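PDB 4PBQ: putative TRAP PERIPLASMIC SOLUTE BINDING PROTEIN from Haemophilus influenzae, which probably serves as the periplasmic solute-binding component of a TRAP transporter and binds the sugar acid L-gulonate. Local coordinates for residues A[27-32]-A[234-239]; A[45-50]-A[59-64]; A[73-78]-A[82-87]. One frame throughout, in Å; residues are numbered along the deposited sequence.

Contact 1 of 3, residues A[27-32]-A[234-239]; sequences IKLGHY and GLLQIS. With 2UF (L-gulonate), chain D.
Tyr32 OH and the ligand hydroxyl O3 are hydrogen-bonded at 2.8 Å, the shortest polar link of this contact, and O5 of the same L-gulonate lies 3.3 Å from Tyr32 OH. The phenol suits this place because its rigid ring carries a single hydroxyl from the loop that follows strand 25-30 out to the sugar acid. With chi1 at 69° the ring swings between its own backbone N and carbonyl carbon, and the ligand oxygen approaches it obliquely. Glu72, Glu104, Arg167, Asn171, Asn207 and the backbone N of Leu91 also hydrogen-bond the ligand. Further back along the strand the contact becomes wholly apolar. Leu29 CD1 meets Leu236 CD1 at 4.1 Å, the two side chains crossing at about a right angle, and Ile27 CD1 touches Ile238 CD1 at 4.2 Å. These branched residues have to be long, because strand 86-89 runs between the two segments in the sheet: it pairs parallel with strand 25-30 and antiparallel with strand 231-239, an order found in the alpha/beta domains of periplasmic binding proteins. Ala86, on that middle strand, is small enough for Ile27 and Leu29 to pack against it while reaching their partners. Leu43 and Phe47 of helix 38-54 cover both leucines. Within 234-239, Gln237 folds its amide back so that NE2 donates to Leu235 O at 3.0 Å, standing above the carbonyl plane by 49°, and the same nitrogen is also bonded to Thr89 OG1.

Contact 2 of 3, residues A[45-50]-A[59-64]; sequences EYFKKT and YEIRLY
Helix 45-50 runs roughly antiparallel to strand 59-64, at 145° between their N-to-C directions, and the axes of these two short segments come within 8.1 Å. The backbones are nearest where Lys48 CA lies 5.5 Å from Ile61 CA. Lys48 takes advantage of this closeness: its chain leaves the helix extended through three torsions, lays its methylenes beside Ile61, and bends only at the last torsion, chi4 71°, which turns the ammonium onto the strand. NZ donates to Ile61 O at 2.9 Å, coming from above the carbonyl plane, 43° out of it. The same ammonium forms a salt bridge with Glu52, one helical turn on, and Glu52 also accepts from the backbone N of Ile61, so the two side chains together pin the strand to the helix. A water bonded to Leu63 N at 2.9 Å accepts a weak further bond from Lys48 NZ. Lysine fits such a partly exposed margin, since its aliphatic part packs while its tip stays polar; its CD also sits 4.4 Å from Leu63 CD1. On the buried side, Phe47 CD2 rests 4.2 Å from Ile61 CG2. The ring offers a broad apolar surface between helix and sheet, and the beta-branched isoleucine suits an extended strand while holding a methyl close to its backbone to meet that ring. The arrangement is that of a beta-alpha-beta unit, in which helix 38-54 connects parallel neighbours 25-30 and 59-64 and packs on the sheet they form.

Contact 3 of 3, residues A[73-78]-A[82-87]; sequences DQIVNG and GTIEAG
The chain folds back sharply after helix 72-81, bringing Gly78 CA to 4.5 Å from Ile84 CA, and Gly78 O receives Ile84 N at 3.1 Å in a nearly straight bond, N-H...O 167°. That donor stands well above the carbonyl plane, 62° out of it, while Gly82 N adds a weak bond to the same oxygen. The reversal relies on Gly82, the first residue to leave the helical conformation: with its positive phi of 85°, a CB would be driven into the carbonyl oxygen of the preceding residue, so glycine is called for here. Gly78 is just as fitting: with no side chain, it lets Ile84 lie directly on the helix backbone, CB of Ile84 being 3.9 Å from Gly78 CA. From there the isoleucine extends along the helix surface until its CD1 meets Ile75 CD1 at 3.8 Å. The other branch of Ile75 is used too, CG2 resting 4.3 Å from Gly87 CA, where a bare, extended glycine brings the strand close to the helix. Leu69 packs against both isoleucines. Thr83, at the outer side of the turn, bonds through OG1 to Asn81. The turn feeds strand 86-89, which pairs with 25-30, so that the order across the sheet is 59-64, 25-30, 86-89, as in type II periplasmic binding proteins.

How the contacts relate
The three contacts build one sheet and its two helical coverings. Contact 1 is the buried centre: strands 25-30 and 231-239 meet only through side-chain ends, and strand 86-89 from contact 3 fills the gap with backbone bonds, Lys28 O to Ala86 N and Glu85 O to Ser239 N, both 2.8 Å. Contact 2 adds strand 59-64 at the other edge of 25-30, where Leu29 CD1 touches Ile61 CG2 at 3.8 Å. Contacts 2 and 3 are partly buried and do not touch each other. Their chemistry differs accordingly: a lysine-to-carbonyl bond in contact 2, glycine-enabled backbone bonding in contact 3, and in contact 1 apolar packing, with Tyr32 extending to the ligand.

Contact 1 of 3, residues A[27-32]-A[234-239]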
loop_
_atom_site.group_PDB
_atom_site.type_symbol
_atom_site.label_atom_id
_atom_site.label_comp_id
_atom_site.label_asym_id
_atom_site.label_seq_id
_atom_site.Cartn_x
_atom_site.Cartn_y
_atom_site.Cartn_z
ATOM N N ILE A 27 12.124 -11.538 16.210
ATOM C CA ILE A 27 11.861 -10.926 14.915
ATOM C C ILE A 27 11.058 -9.631 15.095
ATOM O O ILE A 27 9.890 -9.657 15.472
ATOM C CB ILE A 27 11.118 -11.930 14.053
ATOM C CG1 ILE A 27 12.074 -13.076 13.702
ATOM C CG2 ILE A 27 10.589 -11.292 12.794
ATOM C CD1 ILE A 27 11.413 -14.211 13.002
ATOM N N LYS A 28 11.698 -8.490 14.836
ATOM C CA LYS A 28 11.024 -7.210 14.959
ATOM C C LYS A 28 10.287 -7.012 13.646
ATOM O O LYS A 28 10.851 -7.273 12.585
ATOM C CB LYS A 28 12.004 -6.049 15.147
ATOM C CG LYS A 28 12.891 -6.149 16.379
ATOM C CD LYS A 28 13.712 -4.866 16.589
ATOM C CE LYS A 28 14.615 -4.532 15.405
ATOM N NZ LYS A 28 15.629 -5.580 15.155
ATOM N N LEU A 29 9.038 -6.595 13.741
ATOM C CA LEU A 29 8.176 -6.405 12.561
ATOM C C LEU A 29 7.635 -4.988 12.556
ATOM O O LEU A 29 6.801 -4.596 13.402
ATOM C CB LEU A 29 7.034 -7.424 12.576
ATOM C CG LEU A 29 6.248 -7.540 11.269
ATOM C CD1 LEU A 29 5.468 -8.840 11.319
ATOM C CD2 LEU A 29 5.330 -6.360 11.013
ATOM N N GLY A 30 8.100 -4.191 11.596
ATOM C CA GLY A 30 7.721 -2.792 11.564
ATOM C C GLY A 30 6.782 -2.453 10.421
ATOM O O GLY A 30 6.880 -3.034 9.362
ATOM N N HIS A 31 5.853 -1.544 10.674
ATOM C CA HIS A 31 4.994 -1.039 9.608
ATOM C C HIS A 31 4.539 0.382 9.914
ATOM O O HIS A 31 4.778 0.907 11.011
ATOM C CB HIS A 31 3.826 -1.986 9.341
ATOM C CG HIS A 31 2.828 -2.062 10.441
ATOM N ND1 HIS A 31 1.695 -1.278 10.484
ATOM C CD2 HIS A 31 2.776 -2.866 11.531
ATOM C CE1 HIS A 31 0.987 -1.599 11.553
ATOM N NE2 HIS A 31 1.627 -2.554 12.203
ATOM N N TYR A 32 3.897 1.013 8.925
ATOM C CA TYR A 32 3.495 2.410 9.029
ATOM C C TYR A 32 2.048 2.697 9.428
ATOM O O TYR A 32 1.697 3.851 9.718
ATOM C CB TYR A 32 3.785 3.129 7.704
ATOM C CG TYR A 32 2.967 2.791 6.472
ATOM C CD1 TYR A 32 1.669 3.264 6.322
ATOM C CD2 TYR A 32 3.533 2.080 5.409
ATOM C CE1 TYR A 32 0.948 3.023 5.167
ATOM C CE2 TYR A 32 2.803 1.835 4.240
ATOM C CZ TYR A 32 1.523 2.310 4.132
ATOM O OH TYR A 32 0.808 2.078 2.966
ATOM N N GLY A 234 -0.363 -4.055 0.815
ATOM C CA GLY A 234 0.584 -4.065 1.919
ATOM C C GLY A 234 1.306 -5.409 1.941
ATOM O O GLY A 234 0.689 -6.463 2.149
ATOM N N LEU A 235 2.613 -5.378 1.697
ATOM C CA LEU A 235 3.413 -6.587 1.551
ATOM C C LEU A 235 3.981 -7.021 2.893
ATOM O O LEU A 235 4.718 -6.273 3.522
ATOM C CB LEU A 235 4.566 -6.340 0.569
ATOM C CG LEU A 235 4.272 -6.404 -0.937
ATOM C CD1 LEU A 235 3.045 -5.718 -1.329
ATOM C CD2 LEU A 235 5.518 -5.818 -1.663
ATOM N N LEU A 236 3.655 -8.238 3.317
ATOM C CA LEU A 236 4.247 -8.806 4.526
ATOM C C LEU A 236 5.511 -9.515 4.127
ATOM O O LEU A 236 5.483 -10.444 3.314
ATOM C CB LEU A 236 3.297 -9.822 5.148
ATOM C CG LEU A 236 3.817 -10.581 6.357
ATOM C CD1 LEU A 236 4.201 -9.633 7.486
ATOM C CD2 LEU A 236 2.719 -11.527 6.818
ATOM N N GLN A 237 6.618 -9.083 4.719
ATOM C CA GLN A 237 7.940 -9.466 4.274
ATOM C C GLN A 237 8.817 -9.894 5.444
ATOM O O GLN A 237 8.628 -9.419 6.548
ATOM C CB GLN A 237 8.617 -8.257 3.622
ATOM C CG GLN A 237 7.961 -7.792 2.342
ATOM C CD GLN A 237 8.279 -6.335 2.041
ATOM O OE1 GLN A 237 9.271 -6.022 1.368
ATOM N NE2 GLN A 237 7.477 -5.442 2.597
ATOM N N ILE A 238 9.791 -10.752 5.164
ATOM C CA ILE A 238 10.801 -11.121 6.164
ATOM C C ILE A 238 12.162 -10.928 5.488
ATOM O O ILE A 238 12.337 -11.241 4.315
ATOM C CB ILE A 238 10.555 -12.548 6.701
ATOM C CG1 ILE A 238 11.526 -12.921 7.821
ATOM C CG2 ILE A 238 10.670 -13.563 5.642
ATOM C CD1 ILE A 238 10.855 -13.897 8.837
ATOM N N SER A 239 13.107 -10.348 6.210
ATOM C CA SER A 239 14.457 -10.241 5.700
ATOM C C SER A 239 15.001 -11.601 5.292
ATOM O O SER A 239 14.860 -12.600 6.011
ATOM C CB SER A 239 15.375 -9.658 6.767
ATOM O OG SER A 239 16.725 -9.668 6.344
HETATM O O6A 2UF D . 3.130 7.042 2.415
HETATM C C6 2UF D . 2.186 6.673 1.702
HETATM O O6B 2UF D . 1.314 7.411 1.220
HETATM C C5 2UF D . 2.067 5.156 1.442
HETATM O O5 2UF D . 0.707 4.845 1.231
HETATM C C4 2UF D . 2.896 4.743 0.206
HETATM O O4 2UF D . 4.294 4.944 0.468
HETATM C C3 2UF D . 2.609 3.267 -0.146
HETATM O O3 2UF D . 2.733 2.375 1.014
HETATM C C2 2UF D . 3.550 2.761 -1.253
HETATM O O2 2UF D . 2.960 1.557 -1.705
HETATM C C1 2UF D . 3.603 3.740 -2.466
HETATM O O1 2UF D . 4.369 3.103 -3.501
#

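Contact 2 of 3, residues A[45-50]-A[59-64]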
loop_
_atom_site.group_PDB
_atom_site.type_symbol
_atom_site.label_atom_id
_atom_site.label_comp_id
_atom_site.label_asym_id
_atom_site.label_seq_id
_atom_site.Cartn_x
_atom_site.Cartn_y
_atom_site.Cartn_z
ATOM N N GLU A 45 -3.358 -11.394 15.770
ATOM C CA GLU A 45 -4.210 -12.540 16.069
ATOM C C GLU A 45 -3.815 -13.793 15.296
ATOM O O GLU A 45 -4.048 -14.914 15.773
ATOM C CB GLU A 45 -5.663 -12.195 15.781
ATOM C CG GLU A 45 -6.238 -11.197 16.744
ATOM C CD GLU A 45 -5.979 -11.581 18.192
ATOM O OE1 GLU A 45 -6.222 -12.775 18.547
ATOM O OE2 GLU A 45 -5.502 -10.694 18.952
ATOM N N TYR A 46 -3.259 -13.605 14.097
ATOM C CA TYR A 46 -3.061 -14.719 13.164
ATOM C C TYR A 46 -1.586 -14.982 12.856
ATOM O O TYR A 46 -1.147 -16.124 12.891
ATOM C CB TYR A 46 -3.871 -14.512 11.865
ATOM C CG TYR A 46 -5.323 -14.271 12.167
ATOM C CD1 TYR A 46 -6.091 -15.257 12.760
ATOM C CD2 TYR A 46 -5.911 -13.041 11.912
ATOM C CE1 TYR A 46 -7.407 -15.023 13.084
ATOM C CE2 TYR A 46 -7.228 -12.806 12.234
ATOM C CZ TYR A 46 -7.967 -13.794 12.807
ATOM O OH TYR A 46 -9.280 -13.561 13.124
ATOM N N PHE A 47 -0.810 -13.945 12.581
ATOM C CA PHE A 47 0.580 -14.154 12.212
ATOM C C PHE A 47 1.405 -14.427 13.464
ATOM O O PHE A 47 2.022 -15.491 13.593
ATOM C CB PHE A 47 1.143 -12.948 11.445
ATOM C CG PHE A 47 2.474 -13.204 10.827
ATOM C CD1 PHE A 47 2.607 -14.152 9.799
ATOM C CD2 PHE A 47 3.607 -12.518 11.247
ATOM C CE1 PHE A 47 3.852 -14.432 9.234
ATOM C CE2 PHE A 47 4.849 -12.770 10.665
ATOM C CZ PHE A 47 4.973 -13.724 9.658
ATOM N N LYS A 48 1.386 -13.478 14.391
ATOM C CA LYS A 48 2.170 -13.566 15.625
ATOM C C LYS A 48 1.746 -14.771 16.445
ATOM O O LYS A 48 2.574 -15.594 16.827
ATOM C CB LYS A 48 1.961 -12.295 16.448
ATOM C CG LYS A 48 2.632 -12.293 17.794
ATOM C CD LYS A 48 2.394 -10.952 18.484
ATOM C CE LYS A 48 2.855 -10.949 19.938
ATOM N NZ LYS A 48 4.329 -10.972 20.056
ATOM N N LYS A 49 0.457 -14.890 16.714
ATOM C CA LYS A 49 0.007 -16.000 17.544
ATOM C C LYS A 49 0.319 -17.356 16.937
ATOM O O LYS A 49 0.735 -18.268 17.638
ATOM C CB LYS A 49 -1.486 -15.895 17.853
ATOM C CG LYS A 49 -1.787 -15.007 19.012
ATOM C CD LYS A 49 -3.262 -15.063 19.411
ATOM C CE LYS A 49 -3.561 -13.982 20.439
ATOM N NZ LYS A 49 -4.977 -13.974 20.862
ATOM N N THR A 50 0.067 -17.534 15.647
ATOM C CA THR A 50 0.331 -18.829 15.028
ATOM C C THR A 50 1.791 -19.215 15.186
ATOM O O THR A 50 2.119 -20.328 15.600
ATOM C CB THR A 50 -0.042 -18.837 13.528
ATOM O OG1 THR A 50 -1.453 -18.634 13.393
ATOM C CG2 THR A 50 0.361 -20.158 12.866
ATOM N N TYR A 59 10.336 -18.574 18.252
ATOM C CA TYR A 59 10.357 -17.260 17.598
ATOM C C TYR A 59 9.392 -16.343 18.312
ATOM O O TYR A 59 8.310 -16.754 18.709
ATOM C CB TYR A 59 9.964 -17.343 16.103
ATOM C CG TYR A 59 10.828 -18.306 15.362
ATOM C CD1 TYR A 59 10.519 -19.648 15.351
ATOM C CD2 TYR A 59 11.983 -17.888 14.721
ATOM C CE1 TYR A 59 11.317 -20.567 14.715
ATOM C CE2 TYR A 59 12.801 -18.810 14.074
ATOM C CZ TYR A 59 12.452 -20.150 14.071
ATOM O OH TYR A 59 13.261 -21.072 13.431
ATOM N N GLU A 60 9.776 -15.084 18.435
ATOM C CA GLU A 60 8.882 -14.052 18.942
ATOM C C GLU A 60 8.750 -13.002 17.870
ATOM O O GLU A 60 9.768 -12.552 17.355
ATOM C CB GLU A 60 9.469 -13.410 20.202
ATOM C CG GLU A 60 8.650 -12.256 20.716
ATOM C CD GLU A 60 9.109 -11.768 22.075
ATOM O OE1 GLU A 60 9.901 -10.804 22.130
ATOM O OE2 GLU A 60 8.664 -12.349 23.086
ATOM N N ILE A 61 7.513 -12.665 17.503
ATOM C CA ILE A 61 7.259 -11.668 16.469
ATOM C C ILE A 61 6.826 -10.386 17.175
ATOM O O ILE A 61 5.677 -10.281 17.624
ATOM C CB ILE A 61 6.159 -12.118 15.496
ATOM C CG1 ILE A 61 6.395 -13.557 14.994
ATOM C CG2 ILE A 61 6.043 -11.111 14.344
ATOM C CD1 ILE A 61 7.707 -13.803 14.235
ATOM N N ARG A 62 7.762 -9.450 17.344
ATOM C CA ARG A 62 7.485 -8.213 18.099
ATOM C C ARG A 62 6.969 -7.137 17.118
ATOM O O ARG A 62 7.670 -6.769 16.205
ATOM C CB ARG A 62 8.734 -7.702 18.823
ATOM C CG ARG A 62 9.297 -8.705 19.823
ATOM C CD ARG A 62 10.268 -8.036 20.777
ATOM N NE ARG A 62 9.574 -7.200 21.757
ATOM C CZ ARG A 62 10.152 -6.221 22.450
ATOM N NH1 ARG A 62 9.443 -5.511 23.323
ATOM N NH2 ARG A 62 11.442 -5.953 22.276
ATOM N N LEU A 63 5.756 -6.646 17.332
ATOM C CA LEU A 63 5.118 -5.714 16.401
ATOM C C LEU A 63 5.454 -4.251 16.728
ATOM O O LEU A 63 5.454 -3.824 17.898
ATOM C CB LEU A 63 3.597 -5.898 16.395
ATOM C CG LEU A 63 3.151 -7.339 16.123
ATOM C CD1 LEU A 63 1.640 -7.405 16.042
ATOM C CD2 LEU A 63 3.765 -7.905 14.819
ATOM N N TYR A 64 5.725 -3.490 15.679
ATOM C CA TYR A 64 6.065 -2.080 15.803
ATOM C C TYR A 64 5.271 -1.279 14.768
ATOM O O TYR A 64 5.734 -1.052 13.656
ATOM C CB TYR A 64 7.556 -1.873 15.568
ATOM C CG TYR A 64 8.443 -2.402 16.685
ATOM C CD1 TYR A 64 8.756 -1.628 17.803
ATOM C CD2 TYR A 64 8.982 -3.680 16.606
ATOM C CE1 TYR A 64 9.598 -2.115 18.811
ATOM C CE2 TYR A 64 9.819 -4.173 17.604
ATOM C CZ TYR A 64 10.120 -3.394 18.696
ATOM O OH TYR A 64 10.957 -3.906 19.666
HETATM O O HOH W 1 4.299 -7.725 19.650
#

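Contact 3 of 3, residues A[73-78]-A[82-87]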
loop_
_atom_site.group_PDB
_atom_site.type_symbol
_atom_site.label_atom_id
_atom_site.label_comp_id
_atom_site.label_asym_id
_atom_site.label_seq_id
_atom_site.Cartn_x
_atom_site.Cartn_y
_atom_site.Cartn_z
ATOM N N ASP A 73 10.342 3.853 4.097
ATOM C CA ASP A 73 11.592 3.623 3.413
ATOM C C ASP A 73 12.687 3.004 4.303
ATOM O O ASP A 73 13.508 2.212 3.840
ATOM C CB ASP A 73 12.105 4.902 2.744
ATOM C CG ASP A 73 12.282 6.072 3.692
ATOM O OD1 ASP A 73 11.500 6.248 4.660
ATOM O OD2 ASP A 73 13.211 6.872 3.410
ATOM N N GLN A 74 12.701 3.399 5.563
ATOM C CA GLN A 74 13.639 2.849 6.542
ATOM C C GLN A 74 13.344 1.367 6.829
ATOM O O GLN A 74 14.264 0.567 7.013
ATOM C CB GLN A 74 13.603 3.688 7.830
ATOM C CG GLN A 74 14.649 3.228 8.860
ATOM C CD GLN A 74 14.956 4.282 9.935
ATOM O OE1 GLN A 74 15.608 5.294 9.673
ATOM N NE2 GLN A 74 14.506 4.024 11.150
ATOM N N ILE A 75 12.067 1.005 6.829
ATOM C CA ILE A 75 11.655 -0.400 6.962
ATOM C C ILE A 75 12.168 -1.213 5.771
ATOM O O ILE A 75 12.760 -2.269 5.943
ATOM C CB ILE A 75 10.128 -0.558 7.105
ATOM C CG1 ILE A 75 9.602 0.291 8.271
ATOM C CG2 ILE A 75 9.771 -2.026 7.254
ATOM C CD1 ILE A 75 10.301 0.044 9.587
ATOM N N VAL A 76 11.961 -0.719 4.551
ATOM C CA VAL A 76 12.507 -1.411 3.388
ATOM C C VAL A 76 14.011 -1.654 3.546
ATOM O O VAL A 76 14.490 -2.786 3.345
ATOM C CB VAL A 76 12.241 -0.640 2.065
ATOM C CG1 VAL A 76 12.900 -1.382 0.870
ATOM C CG2 VAL A 76 10.782 -0.517 1.796
ATOM N N ASN A 77 14.771 -0.615 3.881
ATOM C CA ASN A 77 16.227 -0.766 4.009
ATOM C C ASN A 77 16.630 -1.718 5.130
ATOM O O ASN A 77 17.604 -2.474 4.997
ATOM C CB ASN A 77 16.858 0.597 4.162
ATOM C CG ASN A 77 16.832 1.355 2.846
ATOM O OD1 ASN A 77 16.938 0.737 1.785
ATOM N ND2 ASN A 77 16.664 2.656 2.902
ATOM N N GLY A 78 15.878 -1.676 6.219
ATOM C CA GLY A 78 16.134 -2.580 7.336
ATOM C C GLY A 78 15.869 -4.034 6.975
ATOM O O GLY A 78 16.594 -4.926 7.417
ATOM N N GLY A 82 18.879 -6.694 7.100
ATOM C CA GLY A 82 18.642 -7.614 8.204
ATOM C C GLY A 82 18.470 -7.021 9.592
ATOM O O GLY A 82 18.156 -7.754 10.524
ATOM N N THR A 83 18.609 -5.706 9.746
ATOM C CA THR A 83 18.462 -5.095 11.058
ATOM C C THR A 83 17.013 -4.891 11.447
ATOM O O THR A 83 16.714 -4.615 12.608
ATOM C CB THR A 83 19.188 -3.749 11.139
ATOM O OG1 THR A 83 18.618 -2.845 10.196
ATOM C CG2 THR A 83 20.675 -3.944 10.853
ATOM N N ILE A 84 16.114 -4.995 10.474
ATOM C CA ILE A 84 14.687 -5.101 10.770
ATOM C C ILE A 84 14.234 -6.409 10.146
ATOM O O ILE A 84 14.185 -6.559 8.932
ATOM C CB ILE A 84 13.874 -3.908 10.236
ATOM C CG1 ILE A 84 14.342 -2.623 10.927
ATOM C CG2 ILE A 84 12.375 -4.130 10.475
ATOM C CD1 ILE A 84 13.707 -1.361 10.376
ATOM N N GLU A 85 13.938 -7.382 10.997
ATOM C CA GLU A 85 13.731 -8.753 10.529
ATOM C C GLU A 85 12.456 -9.017 9.719
ATOM O O GLU A 85 12.435 -9.941 8.893
ATOM C CB GLU A 85 13.806 -9.710 11.723
ATOM C CG GLU A 85 15.164 -9.710 12.395
ATOM C CD GLU A 85 15.344 -8.641 13.483
ATOM O OE1 GLU A 85 14.388 -7.901 13.783
ATOM O OE2 GLU A 85 16.445 -8.568 14.076
ATOM N N ALA A 86 11.398 -8.258 9.990
ATOM C CA ALA A 86 10.146 -8.377 9.213
ATOM C C ALA A 86 9.446 -7.041 9.108
ATOM O O ALA A 86 9.797 -6.066 9.774
ATOM C CB ALA A 86 9.219 -9.418 9.838
ATOM N N GLY A 87 8.457 -6.967 8.229
ATOM C CA GLY A 87 7.734 -5.729 8.130
ATOM C C GLY A 87 6.597 -5.803 7.160
ATOM O O GLY A 87 6.489 -6.772 6.384
#